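PDB 1X10: pyrrolidone-carboxylate peptidase from Pyrococcus furiosus, which removes N-terminal pyroglutamyl (5-oxoproline) residues from peptides, acting as a thiol protease of the peptidase C15 family, generally when the second residue is not proline. Local coordinates for residues 37-42 with 53-58; 84-89 with 142-147; 115-120 with 131-136; 175-178 with 183-186. The protein carries 3 engineered substitutions. One frame throughout, in Å; residues are numbered along the deposited sequence.

Interaction 1. Residues 37-42 with 53-58; sequences FGRVLP and EKTLEE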
loop_
_atom_site.group_PDB
_atom_site.type_symbol
_atom_site.label_atom_id
_atom_site.label_comp_id
_atom_site.label_asym_id
_atom_site.label_seq_id
_atom_site.Cartn_x
_atom_site.Cartn_y
_atom_site.Cartn_z
ATOM N N PHE A 37 13.331 34.020 -0.042
ATOM C CA PHE A 37 12.416 34.433 1.015
ATOM C C PHE A 37 11.586 33.209 1.390
ATOM O O PHE A 37 11.056 32.521 0.517
ATOM C CB PHE A 37 11.471 35.543 0.533
ATOM C CG PHE A 37 12.171 36.795 0.080
ATOM C CD1 PHE A 37 12.876 36.822 -1.122
ATOM C CD2 PHE A 37 12.133 37.947 0.859
ATOM C CE1 PHE A 37 13.538 37.986 -1.542
ATOM C CE2 PHE A 37 12.790 39.113 0.450
ATOM C CZ PHE A 37 13.491 39.130 -0.751
ATOM N N GLY A 38 11.485 32.933 2.685
ATOM C CA GLY A 38 10.712 31.790 3.138
ATOM C C GLY A 38 9.552 32.251 3.995
ATOM O O GLY A 38 9.742 32.987 4.966
ATOM N N ARG A 39 8.346 31.825 3.640
ATOM C CA ARG A 39 7.157 32.218 4.391
ATOM C C ARG A 39 6.243 31.035 4.677
ATOM O O ARG A 39 6.118 30.123 3.865
ATOM C CB ARG A 39 6.388 33.286 3.613
ATOM C CG ARG A 39 7.179 34.569 3.361
ATOM C CD ARG A 39 7.314 35.398 4.631
ATOM N NE ARG A 39 7.829 36.736 4.348
ATOM C CZ ARG A 39 9.114 37.038 4.209
ATOM N NH1 ARG A 39 10.044 36.097 4.334
ATOM N NH2 ARG A 39 9.471 38.285 3.925
ATOM N N VAL A 40 5.594 31.064 5.837
ATOM C CA VAL A 40 4.688 29.993 6.229
ATOM C C VAL A 40 3.241 30.418 5.983
ATOM O O VAL A 40 2.853 31.543 6.301
ATOM C CB VAL A 40 4.865 29.637 7.723
ATOM C CG1 VAL A 40 3.974 28.457 8.095
ATOM C CG2 VAL A 40 6.324 29.311 8.008
ATOM N N LEU A 41 2.451 29.515 5.414
ATOM C CA LEU A 41 1.048 29.799 5.122
ATOM C C LEU A 41 0.118 29.019 6.040
ATOM O O LEU A 41 0.439 27.908 6.466
ATOM C CB LEU A 41 0.729 29.428 3.675
ATOM C CG LEU A 41 1.536 30.161 2.606
ATOM C CD1 LEU A 41 1.191 29.593 1.224
ATOM C CD2 LEU A 41 1.224 31.652 2.672
ATOM N N PRO A 42 -1.049 29.594 6.364
ATOM C CA PRO A 42 -1.994 28.896 7.235
ATOM C C PRO A 42 -2.735 27.846 6.408
ATOM O O PRO A 42 -2.903 28.019 5.202
ATOM C CB PRO A 42 -2.920 30.017 7.697
ATOM C CG PRO A 42 -2.994 30.890 6.468
ATOM C CD PRO A 42 -1.537 30.945 6.026
ATOM N N GLU A 53 -1.396 36.211 -1.548
ATOM C CA GLU A 53 -1.466 37.405 -2.384
ATOM C C GLU A 53 -0.594 38.530 -1.836
ATOM O O GLU A 53 0.175 39.139 -2.573
ATOM C CB GLU A 53 -2.912 37.900 -2.495
ATOM C CG GLU A 53 -3.898 36.908 -3.097
ATOM C CD GLU A 53 -3.508 36.440 -4.489
ATOM O OE1 GLU A 53 -2.859 37.212 -5.224
ATOM O OE2 GLU A 53 -3.868 35.301 -4.860
ATOM N N LYS A 54 -0.725 38.805 -0.541
ATOM C CA LYS A 54 0.054 39.861 0.090
ATOM C C LYS A 54 1.547 39.585 -0.054
ATOM O O LYS A 54 2.322 40.484 -0.373
ATOM C CB LYS A 54 -0.307 39.980 1.572
ATOM C CG LYS A 54 -1.757 40.356 1.827
ATOM C CD LYS A 54 -2.063 40.421 3.318
ATOM C CE LYS A 54 -3.557 40.592 3.574
ATOM N NZ LYS A 54 -4.093 41.829 2.946
ATOM N N THR A 55 1.940 38.336 0.169
ATOM C CA THR A 55 3.338 37.942 0.065
ATOM C C THR A 55 3.870 38.136 -1.350
ATOM O O THR A 55 4.946 38.698 -1.546
ATOM C CB THR A 55 3.525 36.472 0.476
ATOM O OG1 THR A 55 3.032 36.293 1.809
ATOM C CG2 THR A 55 4.996 36.085 0.436
ATOM N N LEU A 56 3.114 37.662 -2.336
ATOM C CA LEU A 56 3.513 37.798 -3.734
ATOM C C LEU A 56 3.660 39.266 -4.140
ATOM O O LEU A 56 4.607 39.631 -4.835
ATOM C CB LEU A 56 2.492 37.117 -4.650
ATOM C CG LEU A 56 2.472 35.586 -4.629
ATOM C CD1 LEU A 56 1.349 35.078 -5.515
ATOM C CD2 LEU A 56 3.817 35.043 -5.098
ATOM N N GLU A 57 2.724 40.104 -3.708
ATOM C CA GLU A 57 2.774 41.523 -4.044
ATOM C C GLU A 57 3.909 42.225 -3.304
ATOM O O GLU A 57 4.542 43.135 -3.836
ATOM C CB GLU A 57 1.442 42.198 -3.706
ATOM C CG GLU A 57 1.430 43.703 -3.954
ATOM C CD GLU A 57 0.064 44.324 -3.717
ATOM O OE1 GLU A 57 -0.497 44.127 -2.617
ATOM O OE2 GLU A 57 -0.444 45.013 -4.630
ATOM N N GLU A 58 4.157 41.790 -2.073
ATOM C CA GLU A 58 5.206 42.362 -1.242
ATOM C C GLU A 58 6.593 42.080 -1.816
ATOM O O GLU A 58 7.400 42.989 -2.008
ATOM C CB GLU A 58 5.125 41.767 0.167
ATOM C CG GLU A 58 6.199 42.256 1.128
ATOM C CD GLU A 58 6.436 41.288 2.276
ATOM O OE1 GLU A 58 5.444 40.776 2.836
ATOM O OE2 GLU A 58 7.614 41.044 2.622
#
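R39 on strand 34-41 and T55 on helix 47-59 mark the closest approach of the two backbones, with their CA atoms 8.1 Å apart. At that spacing the side chains alone make the contact, and no hydrogen bond crosses it. The aliphatic part of R39 touches the helix through CG, 4.0 Å from the methyl CG2 of T55. The T55 hydroxyl is engaged within its own helix, bonding back to the carbonyl of V51. This is one half of a beta-alpha-beta crossover, in which helix 47-59 carries the chain from strand 34-41 past strand 2-8 to strand 63-69, all three parallel. A turn about CB-CG (chi2 -74°) swings the guanidinium of the arginine back along the strand, toward the E58 end of the segment 53-58. There NH2 forms a loose salt bridge to E58 OE2 at 3.6 Å, the carboxylate oxygen sitting at the guanidinium edge and the two planes 38° apart. NH1 turns back to bond G38 O at 3.2 Å; that oxygen lies in the guanidinium plane, although the donor stands well above the carbonyl plane. D27 adds a long, weak ion pair to NH1.

Interaction 2. Residues 84-89 with 142-147; sequences NAIDAR and SNYVMY. Engineered in segment 142-147: S142 (natural residue Cys).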
loop_
_atom_site.group_PDB
_atom_site.type_symbol
_atom_site.label_atom_id
_atom_site.label_comp_id
_atom_site.label_asym_id
_atom_site.label_seq_id
_atom_site.Cartn_x
_atom_site.Cartn_y
_atom_site.Cartn_z
ATOM N N ASN A 84 -8.565 24.075 -10.843
ATOM C CA ASN A 84 -9.467 25.102 -10.333
ATOM C C ASN A 84 -10.657 24.508 -9.587
ATOM O O ASN A 84 -11.802 24.636 -10.024
ATOM C CB ASN A 84 -9.952 25.976 -11.491
ATOM C CG ASN A 84 -10.634 27.248 -11.020
ATOM O OD1 ASN A 84 -10.658 27.554 -9.821
ATOM N ND2 ASN A 84 -11.184 28.005 -11.963
ATOM N N ALA A 85 -10.385 23.863 -8.459
ATOM C CA ALA A 85 -11.449 23.254 -7.677
ATOM C C ALA A 85 -11.043 22.998 -6.239
ATOM O O ALA A 85 -9.865 22.784 -5.931
ATOM C CB ALA A 85 -11.893 21.937 -8.325
ATOM N N ILE A 86 -12.035 23.035 -5.359
ATOM C CA ILE A 86 -11.829 22.765 -3.949
ATOM C C ILE A 86 -12.805 21.665 -3.550
ATOM O O ILE A 86 -14.014 21.794 -3.756
ATOM C CB ILE A 86 -12.124 23.998 -3.074
ATOM C CG1 ILE A 86 -11.220 25.161 -3.481
ATOM C CG2 ILE A 86 -11.910 23.651 -1.605
ATOM C CD1 ILE A 86 -11.577 26.460 -2.819
ATOM N N ASP A 87 -12.276 20.577 -3.006
ATOM C CA ASP A 87 -13.101 19.471 -2.546
ATOM C C ASP A 87 -12.295 18.828 -1.429
ATOM O O ASP A 87 -11.602 17.833 -1.634
ATOM C CB ASP A 87 -13.360 18.455 -3.662
ATOM C CG ASP A 87 -14.618 17.630 -3.413
ATOM O OD1 ASP A 87 -14.795 16.569 -4.053
ATOM O OD2 ASP A 87 -15.443 18.060 -2.570
ATOM N N ALA A 88 -12.389 19.426 -0.248
ATOM C CA ALA A 88 -11.651 18.969 0.925
ATOM C C ALA A 88 -12.132 17.645 1.508
ATOM O O ALA A 88 -13.317 17.482 1.795
ATOM C CB ALA A 88 -11.694 20.048 1.995
ATOM N N ARG A 89 -11.202 16.708 1.688
ATOM C CA ARG A 89 -11.523 15.406 2.265
ATOM C C ARG A 89 -11.655 15.606 3.774
ATOM O O ARG A 89 -12.347 14.850 4.457
ATOM C CB ARG A 89 -10.409 14.393 1.977
ATOM C CG ARG A 89 -10.866 12.938 2.054
ATOM C CD ARG A 89 -9.744 12.017 2.519
ATOM N NE ARG A 89 -9.519 12.146 3.957
ATOM C CZ ARG A 89 -8.537 11.551 4.624
ATOM N NH1 ARG A 89 -7.669 10.776 3.984
ATOM N NH2 ARG A 89 -8.421 11.727 5.934
ATOM N N SER A 142 -2.909 22.559 -0.554
ATOM C CA SER A 142 -1.721 22.573 -1.404
ATOM C C SER A 142 -2.112 22.976 -2.823
ATOM O O SER A 142 -1.496 23.865 -3.409
ATOM C CB SER A 142 -1.051 21.200 -1.417
ATOM O OG SER A 142 -0.497 20.910 -0.143
ATOM N N ASN A 143 -3.139 22.327 -3.368
ATOM C CA ASN A 143 -3.609 22.626 -4.717
ATOM C C ASN A 143 -4.141 24.057 -4.799
ATOM O O ASN A 143 -3.963 24.747 -5.803
ATOM C CB ASN A 143 -4.718 21.649 -5.115
ATOM C CG ASN A 143 -5.319 21.971 -6.459
ATOM O OD1 ASN A 143 -4.713 21.722 -7.502
ATOM N ND2 ASN A 143 -6.524 22.543 -6.444
ATOM N N TYR A 144 -4.802 24.479 -3.728
ATOM C CA TYR A 144 -5.387 25.811 -3.612
ATOM C C TYR A 144 -4.301 26.872 -3.828
ATOM O O TYR A 144 -4.440 27.756 -4.678
ATOM C CB TYR A 144 -6.011 25.942 -2.218
ATOM C CG TYR A 144 -6.685 27.255 -1.879
ATOM C CD1 TYR A 144 -7.919 27.605 -2.434
ATOM C CD2 TYR A 144 -6.130 28.106 -0.922
ATOM C CE1 TYR A 144 -8.590 28.771 -2.027
ATOM C CE2 TYR A 144 -6.786 29.262 -0.514
ATOM C CZ TYR A 144 -8.014 29.586 -1.064
ATOM O OH TYR A 144 -8.666 30.708 -0.615
ATOM N N VAL A 145 -3.212 26.777 -3.072
ATOM C CA VAL A 145 -2.126 27.740 -3.214
ATOM C C VAL A 145 -1.399 27.573 -4.550
ATOM O O VAL A 145 -1.009 28.558 -5.178
ATOM C CB VAL A 145 -1.110 27.617 -2.055
ATOM C CG1 VAL A 145 -1.770 28.019 -0.744
ATOM C CG2 VAL A 145 -0.590 26.199 -1.969
ATOM N N MET A 146 -1.221 26.331 -4.990
ATOM C CA MET A 146 -0.552 26.092 -6.265
ATOM C C MET A 146 -1.306 26.784 -7.400
ATOM O O MET A 146 -0.699 27.434 -8.256
ATOM C CB MET A 146 -0.463 24.590 -6.555
ATOM C CG MET A 146 0.308 24.263 -7.835
ATOM S SD MET A 146 0.247 22.506 -8.266
ATOM C CE MET A 146 1.193 22.531 -9.813
ATOM N N TYR A 147 -2.630 26.651 -7.399
ATOM C CA TYR A 147 -3.457 27.255 -8.435
ATOM C C TYR A 147 -3.417 28.783 -8.384
ATOM O O TYR A 147 -3.236 29.440 -9.410
ATOM C CB TYR A 147 -4.913 26.775 -8.309
ATOM C CG TYR A 147 -5.798 27.279 -9.429
ATOM C CD1 TYR A 147 -5.909 26.574 -10.630
ATOM C CD2 TYR A 147 -6.449 28.511 -9.325
ATOM C CE1 TYR A 147 -6.636 27.080 -11.697
ATOM C CE2 TYR A 147 -7.177 29.032 -10.395
ATOM C CZ TYR A 147 -7.264 28.314 -11.579
ATOM O OH TYR A 147 -7.946 28.843 -12.651
HETATM O O HOH W 1 -7.806 23.259 -4.028
#
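N84, A85 and I86, in the loop that follows strand 76-83, lie over Y147, N143 and Y144 near the start of helix 141-156. This is the active-site helix of the C15 peptidase: it opens next to S142, an engineered serine at the position of the natural catalytic cysteine, whose OG is hydrogen-bonded to NE2 of H166. Stacking comes first. The N84 amide stacks nearly parallel over the CZ-OH end of the Y147 phenol, the planes 14° apart, with CB 3.5 Å from CE1 of that ring and CG as close to its OH. CA sits over the same ring, 3.7 Å above its plane and displaced from the ring centre toward its border. The amide is held in this orientation by the backbone N-H groups of I103 and V104, which both bond OD1, while Y147 OH bonds the carbonyl of P108. Apolar packing follows: I86 CD1 sits 3.9 Å from both CD1 and CE1 of Y144, approaching the ring obliquely. The other end of that tyrosine is fixed by a hydrogen bond between its OH and G46 N. Polar contact runs through one bridging water. N143, its CG anti to the backbone N (chi1 176°), sends ND2 toward A85, and the same ND2 also bonds V83 O at the end of strand 76-83. The water accepts from N143 ND2 at 2.8 Å and donates to A85 O at 2.8 Å.

Interaction 3. Residues 115-120 with 131-136; sequences LPIKKI and AYISNS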
loop_
_atom_site.group_PDB
_atom_site.type_symbol
_atom_site.label_atom_id
_atom_site.label_comp_id
_atom_site.label_asym_id
_atom_site.label_seq_id
_atom_site.Cartn_x
_atom_site.Cartn_y
_atom_site.Cartn_z
ATOM N N LEU A 115 7.561 25.364 -13.430
ATOM C CA LEU A 115 8.891 25.039 -12.937
ATOM C C LEU A 115 9.396 23.991 -13.922
ATOM O O LEU A 115 8.599 23.300 -14.562
ATOM C CB LEU A 115 8.824 24.411 -11.537
ATOM C CG LEU A 115 8.349 25.267 -10.360
ATOM C CD1 LEU A 115 8.320 24.412 -9.105
ATOM C CD2 LEU A 115 9.286 26.451 -10.170
ATOM N N PRO A 116 10.719 23.878 -14.089
ATOM C CA PRO A 116 11.250 22.876 -15.018
ATOM C C PRO A 116 11.207 21.543 -14.264
ATOM O O PRO A 116 12.236 21.023 -13.832
ATOM C CB PRO A 116 12.669 23.374 -15.276
ATOM C CG PRO A 116 13.047 23.976 -13.935
ATOM C CD PRO A 116 11.791 24.730 -13.544
ATOM N N ILE A 117 10.000 21.002 -14.110
ATOM C CA ILE A 117 9.802 19.776 -13.346
ATOM C C ILE A 117 10.620 18.557 -13.745
ATOM O O ILE A 117 11.106 17.840 -12.871
ATOM C CB ILE A 117 8.299 19.393 -13.275
ATOM C CG1 ILE A 117 7.771 18.980 -14.646
ATOM C CG2 ILE A 117 7.492 20.581 -12.747
ATOM C CD1 ILE A 117 6.304 18.523 -14.602
ATOM N N LYS A 118 10.786 18.309 -15.040
ATOM C CA LYS A 118 11.577 17.152 -15.458
ATOM C C LYS A 118 13.060 17.327 -15.112
ATOM O O LYS A 118 13.716 16.376 -14.689
ATOM C CB LYS A 118 11.403 16.887 -16.960
ATOM C CG LYS A 118 10.036 16.295 -17.336
ATOM C CD LYS A 118 9.779 14.978 -16.590
ATOM C CE LYS A 118 8.406 14.374 -16.901
ATOM N NZ LYS A 118 8.289 13.854 -18.292
ATOM N N LYS A 119 13.587 18.537 -15.288
ATOM C CA LYS A 119 14.987 18.793 -14.958
ATOM C C LYS A 119 15.206 18.691 -13.448
ATOM O O LYS A 119 16.242 18.206 -12.991
ATOM C CB LYS A 119 15.416 20.175 -15.452
ATOM C CG LYS A 119 15.530 20.280 -16.963
ATOM C CD LYS A 119 16.076 21.632 -17.375
ATOM C CE LYS A 119 16.304 21.701 -18.878
ATOM N NZ LYS A 119 16.813 23.038 -19.293
ATOM N N ILE A 120 14.231 19.158 -12.676
ATOM C CA ILE A 120 14.327 19.088 -11.225
ATOM C C ILE A 120 14.360 17.615 -10.804
ATOM O O ILE A 120 15.211 17.205 -10.019
ATOM C CB ILE A 120 13.128 19.807 -10.558
ATOM C CG1 ILE A 120 13.242 21.314 -10.797
ATOM C CG2 ILE A 120 13.082 19.500 -9.071
ATOM C CD1 ILE A 120 12.043 22.114 -10.315
ATOM N N ALA A 131 12.379 10.889 -6.301
ATOM C CA ALA A 131 11.397 11.901 -6.653
ATOM C C ALA A 131 10.661 11.492 -7.918
ATOM O O ALA A 131 11.205 10.776 -8.766
ATOM C CB ALA A 131 12.093 13.250 -6.863
ATOM N N TYR A 132 9.420 11.942 -8.043
ATOM C CA TYR A 132 8.623 11.640 -9.221
ATOM C C TYR A 132 7.659 12.793 -9.486
ATOM O O TYR A 132 7.494 13.688 -8.642
ATOM C CB TYR A 132 7.860 10.326 -9.021
ATOM C CG TYR A 132 6.810 10.368 -7.939
ATOM C CD1 TYR A 132 5.477 10.634 -8.245
ATOM C CD2 TYR A 132 7.148 10.130 -6.605
ATOM C CE1 TYR A 132 4.503 10.662 -7.253
ATOM C CE2 TYR A 132 6.183 10.154 -5.607
ATOM C CZ TYR A 132 4.861 10.421 -5.940
ATOM O OH TYR A 132 3.900 10.439 -4.961
ATOM N N ILE A 133 7.044 12.785 -10.663
ATOM C CA ILE A 133 6.100 13.828 -11.031
ATOM C C ILE A 133 4.697 13.376 -10.642
ATOM O O ILE A 133 4.251 12.301 -11.040
ATOM C CB ILE A 133 6.129 14.122 -12.563
ATOM C CG1 ILE A 133 7.346 14.984 -12.946
ATOM C CG2 ILE A 133 4.898 14.946 -12.955
ATOM C CD1 ILE A 133 8.621 14.644 -12.253
ATOM N N SER A 134 4.013 14.199 -9.853
ATOM C CA SER A 134 2.650 13.903 -9.426
ATOM C C SER A 134 1.688 14.623 -10.366
ATOM O O SER A 134 1.938 15.765 -10.766
ATOM C CB SER A 134 2.424 14.380 -7.988
ATOM O OG SER A 134 1.047 14.370 -7.660
ATOM N N ASN A 135 0.587 13.956 -10.713
ATOM C CA ASN A 135 -0.394 14.542 -11.616
ATOM C C ASN A 135 -1.635 15.089 -10.917
ATOM O O ASN A 135 -2.615 15.474 -11.561
ATOM C CB ASN A 135 -0.756 13.526 -12.693
ATOM C CG ASN A 135 0.425 13.212 -13.584
ATOM O OD1 ASN A 135 0.688 12.052 -13.908
ATOM N ND2 ASN A 135 1.149 14.250 -13.982
ATOM N N SER A 136 -1.585 15.109 -9.590
ATOM C CA SER A 136 -2.661 15.674 -8.788
ATOM C C SER A 136 -2.105 16.087 -7.436
ATOM O O SER A 136 -1.547 15.265 -6.705
ATOM C CB SER A 136 -3.796 14.677 -8.567
ATOM O OG SER A 136 -4.765 15.248 -7.696
#
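I133, pointing from strand 131-134 at the first turn of helix 117-126, meets I117 and K118; its CA lies 7.4 Å from that of I117. Along the strand, A131 and Y132 precede this contact, the backbone of Y132 bonding to I76 and I78 of the neighbouring parallel strand 76-83. The contact at I133 is van der Waals packing, with no hydrogen bond. Its CG1 is touched by two groups: CD1 of I117 at 4.0 Å and CE of K118 at 4.1 Å, both side chains crossing that of I133 at about a right angle. In I117, CG1 is wedged between N and C of its own backbone (chi1 68°), and this aims CD1 at the strand. I133 CD1 in turn makes a loose approach to I117 O at 4.1 Å. In this alpha/beta fold the first turn of helix 117-126 packs on strand 131-134, which the same chain forms after the helix ends, beside strand 76-83. K118 starts out away from the strand, but a bend at chi2 (-58°) brings CE back to I133, and its NZ goes on to a salt bridge with D100 of the second subunit. Next comes S134, whose OG bonds the carboxylate of the active-site residue E79. After N135, the backbone N of S136 turns back to S134 OG in a weak hydrogen bond of 3.3 Å.

Interaction 4. Residues 175-178 with 183-186; sequences IDKI and VPPS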
loop_
_atom_site.group_PDB
_atom_site.type_symbol
_atom_site.label_atom_id
_atom_site.label_comp_id
_atom_site.label_asym_id
_atom_site.label_seq_id
_atom_site.Cartn_x
_atom_site.Cartn_y
_atom_site.Cartn_z
ATOM N N ILE A 175 6.175 7.896 14.488
ATOM C CA ILE A 175 6.137 7.275 15.808
ATOM C C ILE A 175 4.751 6.960 16.381
ATOM O O ILE A 175 4.460 5.801 16.674
ATOM C CB ILE A 175 6.927 8.114 16.835
ATOM C CG1 ILE A 175 8.339 8.392 16.309
ATOM C CG2 ILE A 175 7.012 7.365 18.164
ATOM C CD1 ILE A 175 9.086 7.151 15.834
ATOM N N ASP A 176 3.893 7.964 16.540
ATOM C CA ASP A 176 2.567 7.700 17.104
ATOM C C ASP A 176 1.576 7.038 16.146
ATOM O O ASP A 176 0.444 6.748 16.527
ATOM C CB ASP A 176 1.958 8.986 17.675
ATOM C CG ASP A 176 1.776 10.061 16.630
ATOM O OD1 ASP A 176 1.160 9.774 15.579
ATOM O OD2 ASP A 176 2.241 11.196 16.865
ATOM N N LYS A 177 2.001 6.794 14.910
ATOM C CA LYS A 177 1.137 6.149 13.923
ATOM C C LYS A 177 1.245 4.634 14.078
ATOM O O LYS A 177 0.295 3.894 13.822
ATOM C CB LYS A 177 1.577 6.509 12.503
ATOM C CG LYS A 177 1.784 7.983 12.242
ATOM C CD LYS A 177 0.478 8.711 12.102
ATOM C CE LYS A 177 0.717 10.174 11.778
ATOM N NZ LYS A 177 -0.580 10.865 11.572
ATOM N N ILE A 178 2.427 4.188 14.484
ATOM C CA ILE A 178 2.716 2.769 14.658
ATOM C C ILE A 178 1.676 2.016 15.492
ATOM O O ILE A 178 1.189 0.963 15.079
ATOM C CB ILE A 178 4.122 2.589 15.265
ATOM C CG1 ILE A 178 5.160 3.153 14.287
ATOM C CG2 ILE A 178 4.395 1.122 15.552
ATOM C CD1 ILE A 178 6.573 3.202 14.832
ATOM N N VAL A 183 1.988 1.729 9.158
ATOM C CA VAL A 183 3.227 2.491 9.170
ATOM C C VAL A 183 3.465 3.162 7.820
ATOM O O VAL A 183 3.968 2.541 6.883
ATOM C CB VAL A 183 4.441 1.605 9.495
ATOM C CG1 VAL A 183 5.672 2.481 9.682
ATOM C CG2 VAL A 183 4.178 0.787 10.748
ATOM N N PRO A 184 3.094 4.441 7.701
ATOM C CA PRO A 184 3.294 5.152 6.437
ATOM C C PRO A 184 4.776 5.435 6.165
ATOM O O PRO A 184 5.603 5.435 7.082
ATOM C CB PRO A 184 2.471 6.427 6.625
ATOM C CG PRO A 184 2.540 6.659 8.092
ATOM C CD PRO A 184 2.369 5.279 8.672
ATOM N N PRO A 185 5.127 5.678 4.897
ATOM C CA PRO A 185 6.504 5.963 4.487
ATOM C C PRO A 185 6.961 7.299 5.055
ATOM O O PRO A 185 6.140 8.132 5.432
ATOM C CB PRO A 185 6.415 6.013 2.962
ATOM C CG PRO A 185 5.184 5.225 2.640
ATOM C CD PRO A 185 4.237 5.644 3.726
ATOM N N SER A 186 8.272 7.496 5.119
ATOM C CA SER A 186 8.831 8.747 5.612
ATOM C C SER A 186 10.141 9.032 4.887
ATOM O O SER A 186 10.698 8.154 4.223
ATOM C CB SER A 186 9.057 8.690 7.135
ATOM O OG SER A 186 9.937 7.643 7.520
#
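K177 and I178, on a short and weakly bonded helix, pack against P184 and V183 of the loop that doubles back beside them. K177 is the side chain to follow. Its CB points at the loop and rests on CD of the P184 ring at 4.1 Å, the nearest approach of the two residues. CG, anti to the carbonyl carbon (chi1 -50°), still runs beside the proline, 4.4 Å from P184 CG. At chi2 (-76°) the chain bends, and from there it is straight and draws away from the ring: K177 CD is already 5.0 Å from P184 CG. CE continues in the same direction, and the tip, NZ, ends 6.3 Å from that same P184 CG. The ammonium instead forms a salt bridge with E14 and a weak hydrogen bond with Y169 OH. The lysine therefore uses its root for apolar packing and its end for charge. All this belongs to a surface excursion between strand 161-167 and the C-terminal helix 189-206, in which the four residues after I178 reverse the chain and bring the backbone back alongside itself. The CA atoms of I178 and V183 are 5.5 Å apart. Next to the lysine, I178 CG1 meets V183 CG2 at 4.4 Å, a light apolar touch, and no hydrogen bond joins the two segments. The excursion packs on the fourth subunit of the tetramer: V183 O accepts a hydrogen bond from S74 OG of that subunit, I178 lies on its A131, and P185 meets its own counterpart, P185 of the fourth subunit.

Overall arrangement
From the N terminus, interaction 1 closes first, a short loop tying strand 34-41 to helix 47-59. Interaction 2 opens later, at residues 84-89, and closes a long loop only at helix 141-156; interaction 3 is nested inside it, joining helix 117-126 to strand 131-134, the strand that leads into that same helix. Interaction 4 follows as a separate small loop before helix 189-206. Interactions 1 and 2 touch where L41 CD1 packs on V145 CG1 at 3.9 Å, while 1 and 3 reach the same sheet with centres about 23 Å apart. Interactions 2 and 3 both border the second subunit; 3 and 4 both border the fourth.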